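Local coordinates for protein oligopeptide ABC transporter OppAIV (Borrelia burgdorferi B31, PDB 4GL8) that probably binds oligopeptides outside the inner membrane and hands them to an ABC transporter for uptake, at residues Q59-I64 / P184-V189; M283-T288 / T498-L503; N302-K307 / K355-D360. All coordinates share one frame; numbering follows the deposited sequence. Where two conformers were deposited one is given.

Contact 1. Residues Q59-I64 / P184-V189; sequences QMFLGI and PVPMHV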
loop_
_atom_site.group_PDB
_atom_site.type_symbol
_atom_site.label_atom_id
_atom_site.label_comp_id
_atom_site.label_asym_id
_atom_site.label_seq_id
_atom_site.Cartn_x
_atom_site.Cartn_y
_atom_site.Cartn_z
ATOM N N GLN A 59 6.771 12.390 2.479
ATOM C CA GLN A 59 6.938 13.798 2.832
ATOM C C GLN A 59 8.398 14.190 2.954
ATOM O O GLN A 59 8.696 15.369 3.089
ATOM C CB GLN A 59 6.222 14.170 4.130
ATOM C CG GLN A 59 4.824 13.613 4.276
ATOM C CD GLN A 59 3.947 13.938 3.087
ATOM O OE1 GLN A 59 3.841 15.091 2.673
ATOM N NE2 GLN A 59 3.328 12.911 2.511
ATOM N N MET A 60 9.302 13.208 2.877
ATOM C CA MET A 60 10.698 13.452 3.104
ATOM C C MET A 60 11.582 13.132 1.931
ATOM O O MET A 60 12.601 13.753 1.806
ATOM C CB MET A 60 11.182 12.671 4.305
ATOM C CG MET A 60 10.396 12.998 5.546
ATOM S SD MET A 60 11.164 12.400 7.044
ATOM C CE MET A 60 10.746 10.678 6.968
ATOM N N PHE A 61 11.202 12.160 1.106
ATOM C CA PHE A 61 12.029 11.686 -0.001
ATOM C C PHE A 61 11.301 11.871 -1.323
ATOM O O PHE A 61 10.215 11.333 -1.542
ATOM C CB PHE A 61 12.449 10.219 0.213
ATOM C CG PHE A 61 13.332 10.029 1.413
ATOM C CD1 PHE A 61 12.779 9.854 2.677
ATOM C CD2 PHE A 61 14.700 10.115 1.297
ATOM C CE1 PHE A 61 13.599 9.748 3.793
ATOM C CE2 PHE A 61 15.517 9.999 2.403
ATOM C CZ PHE A 61 14.967 9.827 3.661
ATOM N N LEU A 62 11.942 12.648 -2.187
ATOM C CA LEU A 62 11.504 12.894 -3.547
ATOM C C LEU A 62 11.899 11.727 -4.449
ATOM O O LEU A 62 13.052 11.315 -4.463
ATOM C CB LEU A 62 12.173 14.165 -4.029
ATOM C CG LEU A 62 11.561 14.904 -5.196
ATOM C CD1 LEU A 62 10.106 15.279 -4.885
ATOM C CD2 LEU A 62 12.428 16.143 -5.461
ATOM N N GLY A 63 10.925 11.157 -5.139
ATOM C CA GLY A 63 11.172 10.154 -6.142
ATOM C C GLY A 63 11.679 10.743 -7.449
ATOM O O GLY A 63 11.729 11.955 -7.620
ATOM N N ILE A 64 12.046 9.871 -8.389
ATOM C CA ILE A 64 12.471 10.336 -9.705
ATOM C C ILE A 64 11.271 11.105 -10.284
ATOM O O ILE A 64 11.424 12.175 -10.897
ATOM C CB ILE A 64 12.960 9.173 -10.603
ATOM C CG1 ILE A 64 14.256 8.567 -10.029
ATOM C CG2 ILE A 64 13.247 9.674 -12.005
ATOM C CD1 ILE A 64 14.608 7.192 -10.575
ATOM N N PRO A 184 14.952 7.010 -4.402
ATOM C CA PRO A 184 16.366 6.912 -4.051
ATOM C C PRO A 184 16.640 7.309 -2.602
ATOM O O PRO A 184 15.958 8.210 -2.061
ATOM C CB PRO A 184 17.048 7.905 -5.014
ATOM C CG PRO A 184 16.061 8.046 -6.157
ATOM C CD PRO A 184 14.733 7.997 -5.474
ATOM N N VAL A 185 17.646 6.653 -2.008
ATOM C CA VAL A 185 18.047 6.914 -0.625
ATOM C C VAL A 185 19.518 7.312 -0.584
ATOM O O VAL A 185 20.252 6.990 -1.504
ATOM C CB VAL A 185 17.797 5.692 0.281
ATOM C CG1 VAL A 185 16.312 5.463 0.449
ATOM C CG2 VAL A 185 18.464 4.450 -0.282
ATOM N N PRO A 186 19.954 8.019 0.486
ATOM C CA PRO A 186 21.314 8.600 0.531
ATOM C C PRO A 186 22.414 7.609 0.918
ATOM O O PRO A 186 22.669 7.346 2.122
ATOM C CB PRO A 186 21.194 9.712 1.574
ATOM C CG PRO A 186 20.049 9.297 2.442
ATOM C CD PRO A 186 19.086 8.566 1.538
ATOM N N MET A 187 23.100 7.110 -0.099
ATOM C CA MET A 187 24.030 6.026 0.110
ATOM C C MET A 187 25.247 6.407 0.931
ATOM O O MET A 187 25.737 5.577 1.660
ATOM C CB MET A 187 24.421 5.358 -1.203
ATOM C CG MET A 187 23.295 4.451 -1.730
ATOM S SD MET A 187 22.641 3.272 -0.523
ATOM C CE MET A 187 24.013 2.145 -0.383
ATOM N N HIS A 188 25.698 7.655 0.851
ATOM C CA HIS A 188 26.823 8.118 1.687
ATOM C C HIS A 188 26.514 7.994 3.193
ATOM O O HIS A 188 27.394 7.659 4.012
ATOM C CB HIS A 188 27.302 9.535 1.257
ATOM C CG HIS A 188 26.384 10.664 1.644
ATOM N ND1 HIS A 188 25.215 10.951 0.970
ATOM C CD2 HIS A 188 26.507 11.619 2.600
ATOM C CE1 HIS A 188 24.647 12.011 1.508
ATOM N NE2 HIS A 188 25.425 12.450 2.481
ATOM N N VAL A 189 25.242 8.182 3.535
ATOM C CA VAL A 189 24.791 8.170 4.929
ATOM C C VAL A 189 24.479 6.742 5.394
ATOM O O VAL A 189 24.797 6.365 6.510
ATOM C CB VAL A 189 23.590 9.119 5.096
ATOM C CG1 VAL A 189 22.787 8.811 6.342
ATOM C CG2 VAL A 189 24.045 10.574 5.074
HETATM O O HOH W 1 15.088 10.765 -3.055
#
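Phe61 meets Pro184 and Pro186 where two loops of a type II periplasmic binding protein fold, of the OppA-like kind, run past each other: one leads from helix 51-57 into strand 65-67, the other feeds helix 187-193. Phe61 has CG anti to its carbonyl carbon (chi1 -64°), which turns the ring to the proline-rich segment; its CE2 lies 3.9 Å from Pro186 CD, and the two side chains cross at about a right angle. Pro186 is also the N-cap residue of the helix, so the phenylalanine packs right at the helix start. Further along, Ile64, in one of its two conformers, reaches the other proline with its longer branch, CG1 to Pro184 CG at 4.3 Å, while Gly63 brings its CA alongside Pro184 CD. Helix 109-119 backs this end, with Ile112 on Pro184 and Tyr116 on Ile64.

The polar link is indirect. No direct hydrogen bond joins the segments, whose nearest CA atoms, those of Gly63 and Pro184, are 6.5 Å apart. Instead a single water spans two buried carbonyls and appears to donate to both: its oxygen is 2.9 Å from Pro184 O and a suspiciously short 2.5 Å from Leu62 O.

Contact 2. Residues M283-T288 / T498-L503; sequences MGINST and TSSSYL
Thr498 and Ile285 lie side by side, their side chains pointing the same way, where strand 492-504 pairs antiparallel with strand 280-285. Ile285 CB carries CG1 between the backbone N and the carbonyl carbon (chi1 54°), and this unusual setting takes the longer branch back over the neighbouring strand. CG1 comes 3.6 Å from Thr498 O, the same oxygen that accepts a nearly straight bond from Ile285 N (3.1 Å, 172° at the hydrogen). At the tip, CD1 touches Thr498 CG2 at 3.9 Å and sits 3.4 Å from Ser500 OG, a hydroxyl that is hydrogen-bonded to Lys264 NZ. The shorter branch, CG2, faces the hydroxyl end of Tyr502, which is bonded to Glu518.

Met283 and Ser500 form a hydrogen-bonded pair through both their N and O atoms. Beyond Ile285 the chain turns a corner in an inverse gamma turn centred on Asn286, yet Thr498 keeps hold of it: Thr498 N donates to Ser287 O at 2.8 Å. A water lies 3.0 Å from both Ser287 OG and Thr498 OG1. Ser287 packs on a modified side chain of the bound peptide, placing this antiparallel strand pairing, with its corner at Asn286, beside the ligand site of an OppA-like binding protein.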
loop_
_atom_site.group_PDB
_atom_site.type_symbol
_atom_site.label_atom_id
_atom_site.label_comp_id
_atom_site.label_asym_id
_atom_site.label_seq_id
_atom_site.Cartn_x
_atom_site.Cartn_y
_atom_site.Cartn_z
ATOM N N MET A 283 -13.737 9.559 0.120
ATOM C CA MET A 283 -13.510 9.216 -1.268
ATOM C C MET A 283 -13.291 7.736 -1.443
ATOM O O MET A 283 -12.649 7.105 -0.603
ATOM C CB MET A 283 -12.285 9.960 -1.809
ATOM C CG MET A 283 -12.165 9.869 -3.320
ATOM S SD MET A 283 -10.863 10.880 -4.008
ATOM C CE MET A 283 -11.646 12.496 -4.033
ATOM N N GLY A 284 -13.828 7.204 -2.539
ATOM C CA GLY A 284 -13.439 5.901 -3.038
ATOM C C GLY A 284 -11.946 5.916 -3.408
ATOM O O GLY A 284 -11.503 6.792 -4.147
ATOM N N ILE A 285 -11.170 4.969 -2.891
ATOM C CA ILE A 285 -9.731 4.909 -3.231
ATOM C C ILE A 285 -9.356 3.588 -3.903
ATOM O O ILE A 285 -10.153 2.658 -3.907
ATOM C CB ILE A 285 -8.827 5.168 -2.001
ATOM C CG1 ILE A 285 -9.173 4.231 -0.845
ATOM C CG2 ILE A 285 -8.952 6.626 -1.541
ATOM C CD1 ILE A 285 -8.098 4.205 0.236
ATOM N N ASN A 286 -8.145 3.515 -4.471
ATOM C CA ASN A 286 -7.661 2.301 -5.106
ATOM C C ASN A 286 -7.106 1.342 -4.077
ATOM O O ASN A 286 -5.911 1.007 -4.064
ATOM C CB ASN A 286 -6.602 2.633 -6.136
ATOM C CG ASN A 286 -7.198 3.146 -7.434
ATOM O OD1 ASN A 286 -8.377 2.935 -7.720
ATOM N ND2 ASN A 286 -6.382 3.825 -8.225
ATOM N N SER A 287 -7.986 0.846 -3.241
ATOM C CA SER A 287 -7.567 0.063 -2.109
ATOM C C SER A 287 -8.676 -0.935 -1.807
ATOM O O SER A 287 -9.838 -0.624 -2.018
ATOM C CB SER A 287 -7.308 1.026 -0.955
ATOM O OG SER A 287 -6.468 0.444 -0.018
ATOM N N THR A 288 -8.316 -2.145 -1.385
ATOM C CA THR A 288 -9.266 -3.207 -1.149
ATOM C C THR A 288 -9.196 -3.717 0.279
ATOM O O THR A 288 -8.164 -3.635 0.945
ATOM C CB THR A 288 -9.052 -4.434 -2.087
ATOM O OG1 THR A 288 -7.773 -5.040 -1.875
ATOM C CG2 THR A 288 -9.205 -4.047 -3.579
ATOM N N THR A 498 -12.357 -0.120 -0.963
ATOM C CA THR A 498 -12.399 0.769 0.213
ATOM C C THR A 498 -12.742 2.218 -0.131
ATOM O O THR A 498 -12.391 2.694 -1.196
ATOM C CB THR A 498 -11.017 0.723 0.908
ATOM O OG1 THR A 498 -10.896 -0.515 1.621
ATOM C CG2 THR A 498 -10.811 1.911 1.844
ATOM N N SER A 499 -13.428 2.896 0.788
ATOM C CA SER A 499 -13.549 4.358 0.799
ATOM C C SER A 499 -13.004 4.873 2.111
ATOM O O SER A 499 -13.444 4.431 3.151
ATOM C CB SER A 499 -15.011 4.791 0.692
ATOM O OG SER A 499 -15.530 4.437 -0.587
ATOM N N SER A 500 -12.066 5.811 2.084
ATOM C CA SER A 500 -11.482 6.307 3.320
ATOM C C SER A 500 -12.122 7.611 3.781
ATOM O O SER A 500 -12.587 8.400 2.985
ATOM C CB SER A 500 -9.993 6.520 3.133
ATOM O OG SER A 500 -9.300 5.292 3.278
ATOM N N SER A 501 -12.078 7.842 5.081
ATOM C CA SER A 501 -12.710 8.998 5.705
ATOM C C SER A 501 -11.627 9.915 6.270
ATOM O O SER A 501 -10.575 9.443 6.669
ATOM C CB SER A 501 -13.641 8.523 6.823
ATOM O OG SER A 501 -14.901 8.114 6.314
ATOM N N TYR A 502 -11.858 11.225 6.256
ATOM C CA TYR A 502 -10.873 12.178 6.800
ATOM C C TYR A 502 -11.543 13.343 7.500
ATOM O O TYR A 502 -12.662 13.753 7.113
ATOM C CB TYR A 502 -9.989 12.769 5.693
ATOM C CG TYR A 502 -9.451 11.785 4.696
ATOM C CD1 TYR A 502 -8.106 11.374 4.742
ATOM C CD2 TYR A 502 -10.268 11.277 3.686
ATOM C CE1 TYR A 502 -7.612 10.474 3.827
ATOM C CE2 TYR A 502 -9.776 10.373 2.766
ATOM C CZ TYR A 502 -8.450 9.974 2.838
ATOM O OH TYR A 502 -7.962 9.080 1.915
ATOM N N LEU A 503 -10.860 13.875 8.518
ATOM C CA LEU A 503 -11.211 15.172 9.103
ATOM C C LEU A 503 -10.035 16.088 8.867
ATOM O O LEU A 503 -8.894 15.704 9.096
ATOM C CB LEU A 503 -11.506 15.075 10.612
ATOM C CG LEU A 503 -12.743 14.249 10.997
ATOM C CD1 LEU A 503 -12.721 13.898 12.480
ATOM C CD2 LEU A 503 -14.024 14.988 10.653
HETATM O O HOH W 2 -8.061 -0.248 2.460
#

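Contact 3. Residues N302-K307 / K355-D360; sequences NVKVRK and KKLLAD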
loop_
_atom_site.group_PDB
_atom_site.type_symbol
_atom_site.label_atom_id
_atom_site.label_comp_id
_atom_site.label_asym_id
_atom_site.label_seq_id
_atom_site.Cartn_x
_atom_site.Cartn_y
_atom_site.Cartn_z
ATOM N N ASN A 302 -8.807 -26.421 2.010
ATOM C CA ASN A 302 -9.975 -27.017 1.372
ATOM C C ASN A 302 -10.775 -25.943 0.641
ATOM O O ASN A 302 -11.397 -25.099 1.291
ATOM C CB ASN A 302 -10.853 -27.697 2.434
ATOM C CG ASN A 302 -11.938 -28.561 1.843
ATOM O OD1 ASN A 302 -12.471 -28.300 0.761
ATOM N ND2 ASN A 302 -12.274 -29.591 2.554
ATOM N N VAL A 303 -10.781 -25.998 -0.693
ATOM C CA VAL A 303 -11.408 -24.932 -1.518
ATOM C C VAL A 303 -12.859 -24.677 -1.103
ATOM O O VAL A 303 -13.262 -23.535 -0.969
ATOM C CB VAL A 303 -11.233 -25.179 -3.037
ATOM C CG1 VAL A 303 -11.975 -26.427 -3.514
ATOM C CG2 VAL A 303 -11.674 -23.982 -3.854
ATOM N N LYS A 304 -13.586 -25.760 -0.822
ATOM C CA LYS A 304 -14.949 -25.708 -0.310
ATOM C C LYS A 304 -15.086 -24.950 0.993
ATOM O O LYS A 304 -16.065 -24.230 1.174
ATOM C CB LYS A 304 -15.512 -27.127 -0.096
ATOM C CG LYS A 304 -15.729 -27.897 -1.388
ATOM C CD LYS A 304 -16.738 -29.000 -1.195
ATOM C CE LYS A 304 -17.066 -29.647 -2.529
ATOM N NZ LYS A 304 -16.054 -30.703 -2.787
ATOM N N VAL A 305 -14.129 -25.133 1.907
ATOM C CA VAL A 305 -14.115 -24.339 3.140
ATOM C C VAL A 305 -13.904 -22.852 2.793
ATOM O O VAL A 305 -14.658 -21.985 3.225
ATOM C CB VAL A 305 -13.051 -24.843 4.123
ATOM C CG1 VAL A 305 -12.796 -23.831 5.231
ATOM C CG2 VAL A 305 -13.490 -26.162 4.744
ATOM N N ARG A 306 -12.900 -22.569 1.982
ATOM C CA ARG A 306 -12.618 -21.185 1.579
ATOM C C ARG A 306 -13.843 -20.533 0.920
ATOM O O ARG A 306 -14.191 -19.386 1.211
ATOM C CB ARG A 306 -11.390 -21.125 0.648
ATOM C CG ARG A 306 -10.127 -21.638 1.300
ATOM C CD ARG A 306 -8.860 -21.238 0.586
ATOM N NE ARG A 306 -8.851 -21.677 -0.795
ATOM C CZ ARG A 306 -8.316 -22.812 -1.242
ATOM N NH1 ARG A 306 -8.361 -23.082 -2.533
ATOM N NH2 ARG A 306 -7.772 -23.691 -0.420
ATOM N N LYS A 307 -14.528 -21.283 0.081
ATOM C CA LYS A 307 -15.721 -20.779 -0.626
ATOM C C LYS A 307 -16.885 -20.490 0.349
ATOM O O LYS A 307 -17.529 -19.447 0.273
ATOM C CB LYS A 307 -16.135 -21.841 -1.640
ATOM C CG LYS A 307 -16.943 -21.364 -2.802
ATOM C CD LYS A 307 -16.908 -22.363 -3.971
ATOM C CE LYS A 307 -18.094 -22.025 -4.888
ATOM N NZ LYS A 307 -18.243 -22.821 -6.147
ATOM N N LYS A 355 -23.417 -23.016 3.480
ATOM C CA LYS A 355 -23.717 -24.200 4.295
ATOM C C LYS A 355 -23.527 -25.512 3.562
ATOM O O LYS A 355 -23.073 -26.494 4.137
ATOM C CB LYS A 355 -25.165 -24.144 4.780
ATOM C CG LYS A 355 -25.367 -23.097 5.863
ATOM C CD LYS A 355 -26.811 -22.667 6.006
ATOM C CE LYS A 355 -27.686 -23.818 6.459
ATOM N NZ LYS A 355 -29.140 -23.515 6.247
ATOM N N LYS A 356 -23.919 -25.521 2.304
ATOM C CA LYS A 356 -23.880 -26.718 1.493
ATOM C C LYS A 356 -22.420 -27.122 1.246
ATOM O O LYS A 356 -22.049 -28.271 1.416
ATOM C CB LYS A 356 -24.627 -26.438 0.206
ATOM C CG LYS A 356 -24.440 -27.457 -0.897
ATOM C CD LYS A 356 -24.903 -28.838 -0.476
ATOM C CE LYS A 356 -24.779 -29.820 -1.633
ATOM N NZ LYS A 356 -24.859 -31.219 -1.108
ATOM N N LEU A 357 -21.593 -26.149 0.857
ATOM C CA LEU A 357 -20.158 -26.371 0.655
ATOM C C LEU A 357 -19.517 -26.837 1.928
ATOM O O LEU A 357 -18.680 -27.729 1.920
ATOM C CB LEU A 357 -19.481 -25.080 0.214
ATOM C CG LEU A 357 -19.830 -24.684 -1.221
ATOM C CD1 LEU A 357 -19.894 -23.157 -1.330
ATOM C CD2 LEU A 357 -18.853 -25.341 -2.210
ATOM N N LEU A 358 -19.895 -26.225 3.038
ATOM C CA LEU A 358 -19.267 -26.584 4.303
ATOM C C LEU A 358 -19.669 -28.026 4.688
ATOM O O LEU A 358 -18.814 -28.799 5.128
ATOM C CB LEU A 358 -19.602 -25.580 5.430
ATOM C CG LEU A 358 -18.681 -25.624 6.661
ATOM C CD1 LEU A 358 -17.341 -24.986 6.353
ATOM C CD2 LEU A 358 -19.307 -24.893 7.833
ATOM N N ALA A 359 -20.952 -28.377 4.531
ATOM C CA ALA A 359 -21.386 -29.778 4.745
ATOM C C ALA A 359 -20.622 -30.743 3.850
ATOM O O ALA A 359 -20.086 -31.728 4.327
ATOM C CB ALA A 359 -22.876 -29.928 4.516
ATOM N N ASP A 360 -20.548 -30.450 2.554
ATOM C CA ASP A 360 -19.761 -31.285 1.619
ATOM C C ASP A 360 -18.263 -31.352 1.972
ATOM O O ASP A 360 -17.564 -32.290 1.605
ATOM C CB ASP A 360 -19.921 -30.762 0.191
ATOM C CG ASP A 360 -21.360 -30.846 -0.323
ATOM O OD1 ASP A 360 -22.283 -31.103 0.482
ATOM O OD2 ASP A 360 -21.584 -30.637 -1.537
#
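Lys304 and Leu357 have their CA atoms 5.3 Å apart, the closest pair between the short helical segments 303-307 and 355-360, which run nearly antiparallel, 154° between their directions, with axes approaching to 8.1 Å. At that spacing side chains reach the opposing backbone: Leu357 CB lies 3.6 Å from Lys304 O, and Lys304 CB in turn approaches Leu357 O. Asn302 caps the start of helix 303-311, its OD1 accepting a weak bond from Lys304 N.

Leu357 then fits against two lysine chains. Its CD1 meets Lys307 CG at 3.8 Å, and its CD2 touches both Lys307 CD and Lys304 CG. Lys307, with CG anti to the backbone N (chi1 -157°) and the rest of its chain extended, passes its methylenes obliquely across both methyls. This is an antiparallel helix pair on an outlying part of the binding-protein fold, its centre about 31 Å from the centre of the chain, in which lysine methylenes do much of the apolar packing. On the more buried flank Val305 CG2 meets Leu358 CD1, with Phe369 against Val305 and Ile399 against Leu358. Toward the other end, Lys304 CD rests on Asp360 CB at 3.9 Å. The carboxylate of Asp360 instead takes a salt bridge from its own helix, Lys356 NZ to Asp360 OD1 at 3.0 Å through the syn lone pair.

In the fold
Contact 2 is the one beside the bound peptide, and the centre of contact 2 lies about 12 Å from the centre of the chain. The other two are on opposite sides of that centre, contact 1 about 19 Å from it and contact 3 about 31 Å, centre to centre, and about 49 Å separates their own centres. Contact 1 comes closer to contact 2, with nearest atoms about 11 Å apart, against about 16 Å for contact 3; none of the three touches another. Contacts 2 and 3 are nevertheless tied by sequence. Strand 287-293 leaves contact 2 and is followed by helix 303-311 of contact 3, and both helices of contact 3 fall between the two strand segments that contact 2 brings together.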